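Long-range contacts in cyclomaltodextrin glucanotransferase (Caldanaerobacter subterraneus, PDB 6WNU), which belongs to the alpha-amylase family, its catalytic domain built on a parallel eight-stranded TIM-type barrel: residues D124-E129 against L177-K182; E386-N391 against M405-E410. All coordinates share one frame; numbering follows the deposited sequence.

Both contacts join loops that leave the barrel of the amylase domain, and both are partly buried, yet they lie far apart: their centres are 34 Å from each other and their nearest atoms about 17 Å. Contact 1, D124-E129 against L177-K182, sits farther from the centre of the chain and brings a corner beside a calcium site to a small two-stranded hairpin. Its chemistry is polar and partly ionic: one aspartate takes backbone N-H groups, and two others pair with a lysine and, weakly, an arginine. Contact 2, E386-N391 against M405-E410, links two parts of one long loop between strand 378-382 and helix 413-427. There a glutamine amide and apolar side chains replace the salt bridges.

Contact 1 of 2, residues D124-E129 against L177-K182; sequences DFKRVE and LYDDGK. With CA (calcium ion), chain D.
OD1 of Asp-124 is gripped by two backbone N-H groups, Asp-180 N at 3.0 Å on its syn side and Lys-126 N on its anti side, both tilted somewhat out of the carboxylate plane. In the TIM-type fold this joins the connection from barrel strand 93-96 to helix 135-147 with a hairpin in the long excursion after barrel strand 151-156. The Lys-126 N bond makes an Asx turn at the start of the type I turn from Asp-124 to Arg-127. OD2 of Asp-124 takes Gly-181 N at 2.8 Å, nearly along its C-O axis. The carboxylate thus spans two consecutive amides of the type I' turn from Asp-179 to Lys-182, which should fix its rotation. With CG opposite the backbone N (chi1 -167°), it also passes against CB of Tyr-178.

Two salt bridges flank this acid. Lys-126, its chain bent at chi2 and again at chi4, passes the backbone of Asp-180 so that NZ reaches OD1 of Asp-179 at 2.8 Å, from the syn side but well above the carboxylate plane. Arg-127 is extended from CG to NE and makes a weak, long bond from NE to OD1 of Asp-180, with guanidinium and carboxylate planes 80° apart. One face of that guanidinium lies over the Asp-180/Gly-181 peptide, CZ standing 3.6 Å from Gly-181 CA. A water joins Lys-126 O to Asp-180 OD1, the second link being weak.

Helix 226-241 packs on Asp-124 and Leu-177 through Tyr-231 and on Phe-125 through Ser-235. Glu-129 binds the calcium ion through OE1, a site that Asp-101, Asn-102, Asn-104 and Glu-130 share. At the inner end of the contact the Phe-125 ring meets Leu-177 edge-on, its CD1 3.9 Å from Leu-177 CD1.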
loop_
_atom_site.group_PDB
_atom_site.type_symbol
_atom_site.label_atom_id
_atom_site.label_comp_id
_atom_site.label_asym_id
_atom_site.label_seq_id
_atom_site.Cartn_x
_atom_site.Cartn_y
_atom_site.Cartn_z
ATOM N N ASP A 124 11.069 -14.879 13.913
ATOM C CA ASP A 124 12.512 -14.651 13.808
ATOM C C ASP A 124 12.733 -13.599 12.734
ATOM O O ASP A 124 12.544 -13.880 11.547
ATOM C CB ASP A 124 13.252 -15.950 13.464
ATOM C CG ASP A 124 14.762 -15.853 13.645
ATOM O OD1 ASP A 124 15.342 -14.757 13.517
ATOM O OD2 ASP A 124 15.393 -16.906 13.896
ATOM N N PHE A 125 13.139 -12.397 13.138
ATOM C CA PHE A 125 13.301 -11.310 12.181
ATOM C C PHE A 125 14.595 -11.409 11.395
ATOM O O PHE A 125 14.799 -10.609 10.480
ATOM C CB PHE A 125 13.239 -9.948 12.896
ATOM C CG PHE A 125 11.864 -9.584 13.431
ATOM C CD1 PHE A 125 11.371 -10.168 14.587
ATOM C CD2 PHE A 125 11.077 -8.637 12.777
ATOM C CE1 PHE A 125 10.114 -9.821 15.079
ATOM C CE2 PHE A 125 9.818 -8.282 13.262
ATOM C CZ PHE A 125 9.333 -8.862 14.405
ATOM N N LYS A 126 15.478 -12.362 11.732
ATOM C CA LYS A 126 16.749 -12.527 11.037
ATOM C C LYS A 126 16.721 -13.613 9.971
ATOM O O LYS A 126 17.751 -13.855 9.330
ATOM C CB LYS A 126 17.874 -12.857 12.030
ATOM C CG LYS A 126 17.965 -11.955 13.238
ATOM C CD LYS A 126 18.636 -10.648 12.919
ATOM C CE LYS A 126 18.904 -9.861 14.203
ATOM N NZ LYS A 126 20.069 -10.423 14.967
ATOM N N ARG A 127 15.597 -14.295 9.771
ATOM C CA ARG A 127 15.548 -15.399 8.821
ATOM C C ARG A 127 14.407 -15.196 7.837
ATOM O O ARG A 127 13.420 -14.530 8.152
ATOM C CB ARG A 127 15.370 -16.750 9.525
ATOM C CG ARG A 127 16.563 -17.204 10.344
ATOM C CD ARG A 127 16.266 -18.569 10.949
ATOM N NE ARG A 127 17.484 -19.294 11.273
ATOM C CZ ARG A 127 17.510 -20.451 11.925
ATOM N NH1 ARG A 127 16.382 -21.008 12.337
ATOM N NH2 ARG A 127 18.671 -21.033 12.182
ATOM N N VAL A 128 14.549 -15.789 6.638
ATOM C CA VAL A 128 13.480 -15.768 5.644
ATOM C C VAL A 128 12.480 -16.867 5.961
ATOM O O VAL A 128 12.848 -17.959 6.408
ATOM C CB VAL A 128 14.042 -15.924 4.217
ATOM C CG1 VAL A 128 12.935 -15.697 3.184
ATOM C CG2 VAL A 128 15.185 -14.963 3.977
ATOM N N GLU A 129 11.203 -16.575 5.734
ATOM C CA GLU A 129 10.159 -17.571 5.908
ATOM C C GLU A 129 10.366 -18.733 4.936
ATOM O O GLU A 129 10.453 -18.535 3.723
ATOM C CB GLU A 129 8.790 -16.916 5.691
ATOM C CG GLU A 129 7.611 -17.864 5.672
ATOM C CD GLU A 129 7.611 -18.856 6.822
ATOM O OE1 GLU A 129 7.632 -18.432 7.993
ATOM O OE2 GLU A 129 7.571 -20.079 6.546
ATOM N N LEU A 177 10.118 -15.193 20.396
ATOM C CA LEU A 177 11.063 -14.426 19.597
ATOM C C LEU A 177 12.368 -15.202 19.493
ATOM O O LEU A 177 12.906 -15.656 20.512
ATOM C CB LEU A 177 11.316 -13.044 20.204
ATOM C CG LEU A 177 12.299 -12.171 19.432
ATOM C CD1 LEU A 177 11.720 -11.786 18.070
ATOM C CD2 LEU A 177 12.648 -10.921 20.225
ATOM N N TYR A 178 12.866 -15.351 18.263
ATOM C CA TYR A 178 14.129 -16.002 17.964
ATOM C C TYR A 178 15.092 -15.006 17.338
ATOM O O TYR A 178 14.682 -14.073 16.644
ATOM C CB TYR A 178 13.934 -17.187 17.000
ATOM C CG TYR A 178 13.291 -18.397 17.616
ATOM C CD1 TYR A 178 11.919 -18.475 17.769
ATOM C CD2 TYR A 178 14.061 -19.477 18.025
ATOM C CE1 TYR A 178 11.331 -19.582 18.318
ATOM C CE2 TYR A 178 13.490 -20.580 18.561
ATOM C CZ TYR A 178 12.127 -20.635 18.720
ATOM O OH TYR A 178 11.544 -21.745 19.262
ATOM N N ASP A 179 16.382 -15.217 17.578
ATOM C CA ASP A 179 17.463 -14.417 17.006
ATOM C C ASP A 179 18.309 -15.344 16.135
ATOM O O ASP A 179 19.254 -15.977 16.614
ATOM C CB ASP A 179 18.294 -13.748 18.117
ATOM C CG ASP A 179 19.394 -12.840 17.579
ATOM O OD1 ASP A 179 19.597 -12.767 16.347
ATOM O OD2 ASP A 179 20.071 -12.191 18.407
ATOM N N ASP A 180 17.970 -15.418 14.851
ATOM C CA ASP A 180 18.688 -16.265 13.894
ATOM C C ASP A 180 18.769 -17.701 14.403
ATOM O O ASP A 180 19.819 -18.347 14.355
ATOM C CB ASP A 180 20.088 -15.716 13.604
ATOM C CG ASP A 180 20.765 -16.427 12.435
ATOM O OD1 ASP A 180 20.097 -17.228 11.746
ATOM O OD2 ASP A 180 21.970 -16.194 12.205
ATOM N N GLY A 181 17.642 -18.192 14.912
ATOM C CA GLY A 181 17.544 -19.543 15.419
ATOM C C GLY A 181 17.735 -19.671 16.914
ATOM O O GLY A 181 17.422 -20.728 17.468
ATOM N N LYS A 182 18.214 -18.617 17.574
ATOM C CA LYS A 182 18.433 -18.613 19.016
ATOM C C LYS A 182 17.216 -18.024 19.720
ATOM O O LYS A 182 16.870 -16.852 19.503
ATOM C CB LYS A 182 19.697 -17.814 19.351
ATOM C CG LYS A 182 19.901 -17.501 20.837
ATOM C CD LYS A 182 21.313 -16.920 21.076
ATOM C CE LYS A 182 21.301 -15.804 22.109
ATOM N NZ LYS A 182 22.672 -15.271 22.441
HETATM CA CA CA D . 8.248 -20.222 9.454
HETATM O O HOH W 1 19.929 -15.826 8.710
HETATM O O HOH W 2 5.867 -20.631 9.105
#

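Contact 2 of 2, residues E386-N391 against M405-E410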
loop_
_atom_site.group_PDB
_atom_site.type_symbol
_atom_site.label_atom_id
_atom_site.label_comp_id
_atom_site.label_asym_id
_atom_site.label_seq_id
_atom_site.Cartn_x
_atom_site.Cartn_y
_atom_site.Cartn_z
ATOM N N GLU A 386 -5.636 -5.022 -11.308
ATOM C CA GLU A 386 -5.575 -4.957 -12.757
ATOM C C GLU A 386 -6.200 -6.175 -13.435
ATOM O O GLU A 386 -6.431 -6.141 -14.652
ATOM C CB GLU A 386 -4.109 -4.798 -13.162
ATOM C CG GLU A 386 -3.288 -6.087 -13.022
ATOM C CD GLU A 386 -2.808 -6.414 -11.599
ATOM O OE1 GLU A 386 -3.191 -5.739 -10.622
ATOM O OE2 GLU A 386 -2.024 -7.367 -11.472
ATOM N N GLN A 387 -6.486 -7.240 -12.687
ATOM C CA GLN A 387 -7.201 -8.395 -13.214
ATOM C C GLN A 387 -8.631 -8.489 -12.686
ATOM O O GLN A 387 -9.294 -9.509 -12.897
ATOM C CB GLN A 387 -6.442 -9.686 -12.896
ATOM C CG GLN A 387 -4.977 -9.665 -13.310
ATOM C CD GLN A 387 -4.795 -9.597 -14.813
ATOM O OE1 GLN A 387 -5.582 -10.169 -15.568
ATOM N NE2 GLN A 387 -3.750 -8.903 -15.257
ATOM N N TYR A 388 -9.127 -7.443 -12.024
ATOM C CA TYR A 388 -10.480 -7.422 -11.468
ATOM C C TYR A 388 -10.711 -8.595 -10.516
ATOM O O TYR A 388 -11.809 -9.161 -10.447
ATOM C CB TYR A 388 -11.537 -7.398 -12.583
ATOM C CG TYR A 388 -11.235 -6.382 -13.670
ATOM C CD1 TYR A 388 -11.311 -5.012 -13.415
ATOM C CD2 TYR A 388 -10.855 -6.792 -14.937
ATOM C CE1 TYR A 388 -11.017 -4.079 -14.412
ATOM C CE2 TYR A 388 -10.582 -5.875 -15.941
ATOM C CZ TYR A 388 -10.660 -4.522 -15.672
ATOM O OH TYR A 388 -10.368 -3.620 -16.668
ATOM N N LEU A 389 -9.664 -8.950 -9.769
ATOM C CA LEU A 389 -9.712 -10.046 -8.811
ATOM C C LEU A 389 -10.480 -9.628 -7.559
ATOM O O LEU A 389 -10.142 -8.623 -6.925
ATOM C CB LEU A 389 -8.280 -10.448 -8.452
ATOM C CG LEU A 389 -8.022 -11.696 -7.614
ATOM C CD1 LEU A 389 -8.443 -12.930 -8.373
ATOM C CD2 LEU A 389 -6.558 -11.784 -7.251
ATOM N N HIS A 390 -11.515 -10.382 -7.196
ATOM C CA HIS A 390 -12.173 -10.143 -5.916
ATOM C C HIS A 390 -13.010 -11.352 -5.526
ATOM O O HIS A 390 -13.471 -12.112 -6.379
ATOM C CB HIS A 390 -13.058 -8.888 -5.926
ATOM C CG HIS A 390 -14.221 -8.965 -6.868
ATOM N ND1 HIS A 390 -15.531 -8.986 -6.438
ATOM C CD2 HIS A 390 -14.269 -9.013 -8.221
ATOM C CE1 HIS A 390 -16.334 -9.048 -7.485
ATOM N NE2 HIS A 390 -15.592 -9.072 -8.580
ATOM N N ASN A 391 -13.191 -11.508 -4.215
ATOM C CA ASN A 391 -14.075 -12.499 -3.622
ATOM C C ASN A 391 -14.933 -11.766 -2.606
ATOM O O ASN A 391 -14.400 -11.093 -1.719
ATOM C CB ASN A 391 -13.275 -13.620 -2.953
ATOM C CG ASN A 391 -14.151 -14.725 -2.422
ATOM O OD1 ASN A 391 -14.928 -14.515 -1.502
ATOM N ND2 ASN A 391 -14.015 -15.918 -2.988
ATOM N N MET A 405 -3.977 -15.037 -6.970
ATOM C CA MET A 405 -3.908 -14.530 -8.332
ATOM C C MET A 405 -4.304 -15.631 -9.324
ATOM O O MET A 405 -3.946 -16.795 -9.149
ATOM C CB MET A 405 -2.490 -14.028 -8.595
ATOM C CG MET A 405 -2.391 -13.053 -9.705
ATOM S SD MET A 405 -3.019 -11.422 -9.318
ATOM C CE MET A 405 -2.268 -10.577 -10.719
ATOM N N GLU A 406 -5.078 -15.270 -10.359
ATOM C CA GLU A 406 -5.589 -16.255 -11.311
ATOM C C GLU A 406 -4.878 -16.071 -12.640
ATOM O O GLU A 406 -3.842 -16.714 -12.884
ATOM C CB GLU A 406 -7.110 -16.131 -11.453
ATOM C CG GLU A 406 -7.913 -16.617 -10.266
ATOM C CD GLU A 406 -9.359 -16.150 -10.324
ATOM O OE1 GLU A 406 -9.998 -16.021 -9.256
ATOM O OE2 GLU A 406 -9.858 -15.902 -11.442
ATOM N N LYS A 407 -5.377 -15.224 -13.532
ATOM C CA LYS A 407 -4.754 -14.939 -14.815
ATOM C C LYS A 407 -3.750 -13.804 -14.673
ATOM O O LYS A 407 -3.905 -12.922 -13.825
ATOM C CB LYS A 407 -5.831 -14.548 -15.830
ATOM C CG LYS A 407 -6.962 -13.717 -15.186
ATOM C CD LYS A 407 -7.457 -12.592 -16.100
ATOM C CE LYS A 407 -8.412 -11.654 -15.402
ATOM N NZ LYS A 407 -8.690 -10.448 -16.235
ATOM N N PHE A 408 -2.710 -13.832 -15.522
ATOM C CA PHE A 408 -1.770 -12.716 -15.622
ATOM C C PHE A 408 -1.878 -12.039 -16.989
ATOM O O PHE A 408 -0.885 -11.891 -17.714
ATOM C CB PHE A 408 -0.340 -13.190 -15.346
ATOM C CG PHE A 408 -0.119 -13.620 -13.920
ATOM C CD1 PHE A 408 -0.618 -14.837 -13.462
ATOM C CD2 PHE A 408 0.561 -12.800 -13.029
ATOM C CE1 PHE A 408 -0.431 -15.232 -12.146
ATOM C CE2 PHE A 408 0.757 -13.200 -11.716
ATOM C CZ PHE A 408 0.256 -14.418 -11.279
ATOM N N ASP A 409 -3.088 -11.584 -17.315
ATOM C CA ASP A 409 -3.449 -11.100 -18.646
ATOM C C ASP A 409 -2.992 -9.653 -18.806
ATOM O O ASP A 409 -3.577 -8.732 -18.223
ATOM C CB ASP A 409 -4.957 -11.250 -18.825
ATOM C CG ASP A 409 -5.455 -10.790 -20.187
ATOM O OD1 ASP A 409 -4.698 -10.178 -20.975
ATOM O OD2 ASP A 409 -6.643 -11.043 -20.456
ATOM N N GLU A 410 -1.972 -9.443 -19.626
ATOM C CA GLU A 410 -1.387 -8.118 -19.784
ATOM C C GLU A 410 -2.164 -7.234 -20.752
ATOM O O GLU A 410 -1.685 -6.150 -21.104
ATOM C CB GLU A 410 0.064 -8.255 -20.229
ATOM C CG GLU A 410 0.816 -9.257 -19.371
ATOM C CD GLU A 410 2.297 -9.266 -19.654
ATOM O OE1 GLU A 410 2.744 -8.427 -20.462
ATOM O OE2 GLU A 410 3.017 -10.102 -19.055
HETATM O O HOH W 3 -11.797 -15.028 -6.920
#
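Neither E386-N391 nor M405-E410 forms a regular helix or strand, and their backbones stay well apart, with CA atoms 7.1 Å from each other at Gln-387 and Asp-409, so side chains fill the interval. Gln-387 carries most of the contact. With CG opposite the carbonyl carbon (chi1 -52°) and the chain bent at chi2, it turns its amide onto the backbone of Asp-409: NE2 of Gln-387 donates to Asp-409 O at 3.0 Å in a nearly straight bond (170°). The acceptor lies in the amide plane, whereas the donor stands above the plane of the Asp-409 carbonyl. OE1 of Gln-387 receives two weak bonds, from Asp-409 N and from Lys-407 NZ, and the outer methylenes of Lys-407 pass it at a slant, CD lying 3.1 Å from that oxygen. Tyr-85 OH is a further partner of Gln-387 NE2 and also bonds Glu-386 OE2, which has Tyr-37 OH besides.

SD of Met-405 lies 4.1 Å from CD2 of Leu-389, while its CE turns the other way, to 3.3 Å from OE2 of Glu-386 and against CG of Gln-387. The other Leu-389 methyl, CD1, rests at 3.6 Å from Glu-406 OE1, itself joined through a water to His-390 O by a weak second link. These contacts tie together two parts of the loop from barrel strand 378-382 to helix 413-427, a beta-alpha connection of the TIM-type barrel.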